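Local coordinates for protein protease (Helicobacter pylori, PDB 5EUF) that probably cleaves the cytoplasmic domain of human JAM-A as a zinc-binding M16-family peptidase, compromising the gastric epithelial barrier, at residues 249-259 / 406-417. Numbering follows the deposited sequence.
Sequences LEWVALGYKVP and YFKDTQSTTVFL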
loop_
_atom_site.group_PDB
_atom_site.type_symbol
_atom_site.label_atom_id
_atom_site.label_comp_id
_atom_site.label_asym_id
_atom_site.label_seq_id
_atom_site.Cartn_x
_atom_site.Cartn_y
_atom_site.Cartn_z
ATOM N N LEU B 249 -16.980 -22.847 -3.121
ATOM C CA LEU B 249 -15.839 -23.740 -2.932
ATOM C C LEU B 249 -14.691 -22.969 -2.293
ATOM O O LEU B 249 -14.584 -21.757 -2.467
ATOM C CB LEU B 249 -15.391 -24.351 -4.261
ATOM C CG LEU B 249 -16.399 -25.248 -4.978
ATOM C CD1 LEU B 249 -15.759 -25.928 -6.183
ATOM C CD2 LEU B 249 -16.970 -26.276 -4.015
ATOM N N GLU B 250 -13.834 -23.665 -1.555
ATOM C CA GLU B 250 -12.711 -23.001 -0.904
ATOM C C GLU B 250 -11.461 -23.018 -1.780
ATOM O O GLU B 250 -11.083 -24.054 -2.326
ATOM C CB GLU B 250 -12.419 -23.637 0.458
ATOM C CG GLU B 250 -13.510 -23.387 1.495
ATOM C CD GLU B 250 -13.047 -23.639 2.921
ATOM O OE1 GLU B 250 -11.829 -23.802 3.139
ATOM O OE2 GLU B 250 -13.906 -23.670 3.826
ATOM N N TRP B 251 -10.830 -21.855 -1.910
ATOM C CA TRP B 251 -9.629 -21.702 -2.724
ATOM C C TRP B 251 -8.411 -21.376 -1.865
ATOM O O TRP B 251 -8.547 -20.947 -0.719
ATOM C CB TRP B 251 -9.836 -20.607 -3.771
ATOM C CG TRP B 251 -10.895 -20.929 -4.775
ATOM C CD1 TRP B 251 -12.244 -20.924 -4.574
ATOM C CD2 TRP B 251 -10.693 -21.297 -6.143
ATOM N NE1 TRP B 251 -12.896 -21.272 -5.733
ATOM C CE2 TRP B 251 -11.965 -21.505 -6.711
ATOM C CE3 TRP B 251 -9.560 -21.469 -6.943
ATOM C CZ2 TRP B 251 -12.136 -21.879 -8.041
ATOM C CZ3 TRP B 251 -9.731 -21.842 -8.261
ATOM C CH2 TRP B 251 -11.008 -22.042 -8.798
ATOM N N VAL B 252 -7.221 -21.579 -2.421
ATOM C CA VAL B 252 -5.986 -21.264 -1.711
ATOM C C VAL B 252 -4.934 -20.684 -2.655
ATOM O O VAL B 252 -4.814 -21.101 -3.807
ATOM C CB VAL B 252 -5.406 -22.510 -1.000
ATOM C CG1 VAL B 252 -5.064 -23.593 -2.006
ATOM C CG2 VAL B 252 -4.182 -22.142 -0.165
ATOM N N ALA B 253 -4.191 -19.700 -2.166
ATOM C CA ALA B 253 -3.062 -19.161 -2.904
ATOM C C ALA B 253 -1.812 -19.214 -2.038
ATOM O O ALA B 253 -1.749 -18.575 -0.993
ATOM C CB ALA B 253 -3.343 -17.740 -3.353
ATOM N N LEU B 254 -0.827 -19.994 -2.470
ATOM C CA LEU B 254 0.437 -20.096 -1.751
ATOM C C LEU B 254 1.572 -19.608 -2.638
ATOM O O LEU B 254 1.900 -20.236 -3.642
ATOM C CB LEU B 254 0.693 -21.536 -1.295
ATOM C CG LEU B 254 2.064 -21.829 -0.673
ATOM C CD1 LEU B 254 2.330 -20.945 0.537
ATOM C CD2 LEU B 254 2.188 -23.298 -0.298
ATOM N N GLY B 255 2.168 -18.482 -2.265
ATOM C CA GLY B 255 3.220 -17.890 -3.064
ATOM C C GLY B 255 4.519 -17.719 -2.309
ATOM O O GLY B 255 4.527 -17.412 -1.117
ATOM N N TYR B 256 5.625 -17.923 -3.013
ATOM C CA TYR B 256 6.950 -17.749 -2.438
ATOM C C TYR B 256 7.698 -16.652 -3.185
ATOM O O TYR B 256 7.660 -16.598 -4.416
ATOM C CB TYR B 256 7.735 -19.064 -2.483
ATOM C CG TYR B 256 7.196 -20.136 -1.559
ATOM C CD1 TYR B 256 6.220 -21.028 -1.986
ATOM C CD2 TYR B 256 7.666 -20.255 -0.256
ATOM C CE1 TYR B 256 5.727 -22.011 -1.141
ATOM C CE2 TYR B 256 7.182 -21.234 0.594
ATOM C CZ TYR B 256 6.214 -22.108 0.149
ATOM O OH TYR B 256 5.734 -23.079 0.999
ATOM N N LYS B 257 8.366 -15.775 -2.441
ATOM C CA LYS B 257 9.152 -14.705 -3.046
ATOM C C LYS B 257 10.266 -15.280 -3.905
ATOM O O LYS B 257 10.804 -16.350 -3.620
ATOM C CB LYS B 257 9.732 -13.777 -1.977
ATOM C CG LYS B 257 8.718 -12.813 -1.385
ATOM C CD LYS B 257 8.234 -11.799 -2.414
ATOM C CE LYS B 257 7.096 -10.955 -1.857
ATOM N NZ LYS B 257 7.451 -10.296 -0.567
ATOM N N VAL B 258 10.613 -14.554 -4.958
ATOM C CA VAL B 258 11.511 -15.071 -5.975
ATOM C C VAL B 258 12.265 -13.906 -6.618
ATOM O O VAL B 258 11.740 -12.791 -6.675
ATOM C CB VAL B 258 10.709 -15.901 -7.015
ATOM C CG1 VAL B 258 10.990 -15.462 -8.446
ATOM C CG2 VAL B 258 10.971 -17.387 -6.819
ATOM N N PRO B 259 13.509 -14.147 -7.070
ATOM C CA PRO B 259 14.364 -13.102 -7.652
ATOM C C PRO B 259 13.720 -12.341 -8.807
ATOM O O PRO B 259 12.696 -12.766 -9.343
ATOM C CB PRO B 259 15.580 -13.886 -8.149
ATOM C CG PRO B 259 15.634 -15.080 -7.278
ATOM C CD PRO B 259 14.204 -15.445 -7.007
ATOM N N TYR B 406 14.115 -20.911 -2.256
ATOM C CA TYR B 406 13.038 -19.930 -2.258
ATOM C C TYR B 406 11.746 -20.442 -1.630
ATOM O O TYR B 406 10.915 -19.649 -1.189
ATOM C CB TYR B 406 12.764 -19.465 -3.689
ATOM C CG TYR B 406 14.004 -18.999 -4.422
ATOM C CD1 TYR B 406 14.682 -17.857 -4.018
ATOM C CD2 TYR B 406 14.495 -19.699 -5.515
ATOM C CE1 TYR B 406 15.816 -17.426 -4.682
ATOM C CE2 TYR B 406 15.628 -19.277 -6.187
ATOM C CZ TYR B 406 16.282 -18.138 -5.766
ATOM O OH TYR B 406 17.409 -17.710 -6.427
ATOM N N PHE B 407 11.572 -21.759 -1.586
ATOM C CA PHE B 407 10.341 -22.319 -1.038
ATOM C C PHE B 407 10.451 -22.517 0.469
ATOM O O PHE B 407 10.235 -23.616 0.985
ATOM C CB PHE B 407 9.985 -23.637 -1.729
ATOM C CG PHE B 407 9.720 -23.497 -3.203
ATOM C CD1 PHE B 407 9.329 -22.279 -3.740
ATOM C CD2 PHE B 407 9.863 -24.580 -4.053
ATOM C CE1 PHE B 407 9.086 -22.144 -5.096
ATOM C CE2 PHE B 407 9.622 -24.454 -5.410
ATOM C CZ PHE B 407 9.232 -23.234 -5.932
ATOM N N LYS B 408 10.798 -21.436 1.163
ATOM C CA LYS B 408 10.821 -21.408 2.619
ATOM C C LYS B 408 9.610 -20.642 3.135
ATOM O O LYS B 408 9.156 -19.692 2.499
ATOM C CB LYS B 408 12.113 -20.768 3.133
ATOM C CG LYS B 408 13.377 -21.498 2.714
ATOM C CD LYS B 408 14.576 -21.053 3.545
ATOM C CE LYS B 408 15.564 -20.233 2.726
ATOM N NZ LYS B 408 14.981 -18.950 2.252
ATOM N N ASP B 409 9.093 -21.052 4.288
ATOM C CA ASP B 409 7.913 -20.411 4.868
ATOM C C ASP B 409 8.135 -18.923 5.147
ATOM O O ASP B 409 7.199 -18.125 5.083
ATOM C CB ASP B 409 7.498 -21.130 6.155
ATOM C CG ASP B 409 8.682 -21.482 7.035
ATOM O OD1 ASP B 409 9.711 -20.778 6.963
ATOM O OD2 ASP B 409 8.584 -22.468 7.798
ATOM N N THR B 410 9.380 -18.554 5.435
ATOM C CA THR B 410 9.726 -17.167 5.728
ATOM C C THR B 410 9.539 -16.247 4.519
ATOM O O THR B 410 9.562 -15.025 4.653
ATOM C CB THR B 410 11.180 -17.048 6.224
ATOM O OG1 THR B 410 12.073 -17.567 5.231
ATOM C CG2 THR B 410 11.364 -17.819 7.524
ATOM N N GLN B 411 9.364 -16.840 3.341
ATOM C CA GLN B 411 9.084 -16.076 2.129
ATOM C C GLN B 411 7.714 -16.449 1.579
ATOM O O GLN B 411 7.359 -16.083 0.456
ATOM C CB GLN B 411 10.157 -16.323 1.068
ATOM C CG GLN B 411 11.569 -16.025 1.520
ATOM C CD GLN B 411 12.587 -16.318 0.439
ATOM O OE1 GLN B 411 12.245 -16.404 -0.743
ATOM N NE2 GLN B 411 13.846 -16.480 0.835
ATOM N N SER B 412 6.947 -17.184 2.378
ATOM C CA SER B 412 5.651 -17.679 1.941
ATOM C C SER B 412 4.541 -16.671 2.199
ATOM O O SER B 412 4.536 -15.969 3.208
ATOM C CB SER B 412 5.317 -19.000 2.636
ATOM O OG SER B 412 4.971 -18.791 3.994
ATOM N N THR B 413 3.603 -16.610 1.264
ATOM C CA THR B 413 2.391 -15.824 1.421
ATOM C C THR B 413 1.205 -16.725 1.120
ATOM O O THR B 413 1.168 -17.382 0.082
ATOM C CB THR B 413 2.374 -14.602 0.493
ATOM O OG1 THR B 413 3.530 -13.791 0.744
ATOM C CG2 THR B 413 1.111 -13.782 0.716
ATOM N N THR B 414 0.244 -16.767 2.033
ATOM C CA THR B 414 -0.881 -17.680 1.906
ATOM C C THR B 414 -2.215 -16.961 2.061
ATOM O O THR B 414 -2.448 -16.277 3.054
ATOM C CB THR B 414 -0.796 -18.809 2.944
ATOM O OG1 THR B 414 0.444 -19.511 2.790
ATOM C CG2 THR B 414 -1.948 -19.776 2.773
ATOM N N VAL B 415 -3.093 -17.118 1.076
ATOM C CA VAL B 415 -4.413 -16.498 1.134
ATOM C C VAL B 415 -5.516 -17.534 0.951
ATOM O O VAL B 415 -5.540 -18.259 -0.043
ATOM C CB VAL B 415 -4.566 -15.399 0.066
ATOM C CG1 VAL B 415 -5.974 -14.824 0.090
ATOM C CG2 VAL B 415 -3.533 -14.304 0.285
ATOM N N PHE B 416 -6.426 -17.599 1.921
ATOM C CA PHE B 416 -7.543 -18.539 1.877
ATOM C C PHE B 416 -8.821 -17.867 1.382
ATOM O O PHE B 416 -9.116 -16.727 1.747
ATOM C CB PHE B 416 -7.787 -19.146 3.260
ATOM C CG PHE B 416 -6.634 -19.950 3.786
ATOM C CD1 PHE B 416 -6.012 -20.901 2.994
ATOM C CD2 PHE B 416 -6.168 -19.752 5.078
ATOM C CE1 PHE B 416 -4.950 -21.642 3.482
ATOM C CE2 PHE B 416 -5.108 -20.489 5.571
ATOM C CZ PHE B 416 -4.498 -21.435 4.772
ATOM N N LEU B 417 -9.581 -18.579 0.557
ATOM C CA LEU B 417 -10.859 -18.067 0.078
ATOM C C LEU B 417 -12.014 -18.913 0.607
ATOM O O LEU B 417 -12.145 -20.088 0.268
ATOM C CB LEU B 417 -10.884 -18.025 -1.447
ATOM C CG LEU B 417 -12.017 -17.198 -2.052
ATOM C CD1 LEU B 417 -11.993 -15.786 -1.497
ATOM C CD2 LEU B 417 -11.911 -17.181 -3.566
#
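Tyr256 turns CG anti to its own carbonyl carbon (chi1 -69°), which lays its ring along the loop 407-409, and Tyr406, with the same choice, brings its ring against Pro259. Both rings sit at one end of an antiparallel strand pair, 251-258 with 412-417, in the mixed five-stranded sheet of the second half of this M16 peptidase chain. Six backbone bonds join Trp251 to Leu417, Ala253 to Val415 and Gly255 to Thr413, each pair bonded in both directions; the Gly255 N to Thr413 O bond is 2.8 Å and nearly straight at 172°. Lys257 N adds a seventh, reaching Gln411 O at 3.1 Å. Strand 251-258 bonds along its other edge to 309-317, so it lies inside the sheet. Val252, Leu254, Tyr256 and Phe416 face helix 323-338, whereas Ala253, Thr413 and Val415 pack on helix 142-154. Val252 CG2 meets the edge of the Phe416 ring, 3.8 Å from CE1, the two side chains running side by side. On the opposite face of the sheet, the one with Ala253 and Val415, the CB atoms of Trp251 and Leu417 come within 3.6 Å of each other. Phe407, centre of an inverse gamma turn after helix 396-406, places CA over one face of the Tyr256 ring, 3.8 Å from its centroid in a CH-pi contact; its own ring lies oblique to that ring, planes 55° apart. Lys408 O approaches the edge of the Tyr256 ring. Tyr406 OH is hydrogen-bonded to Asp265, which ties down the far end of its ring, and Pro259 CD rests over one ring face, 3.5 Å from Tyr406 CE1.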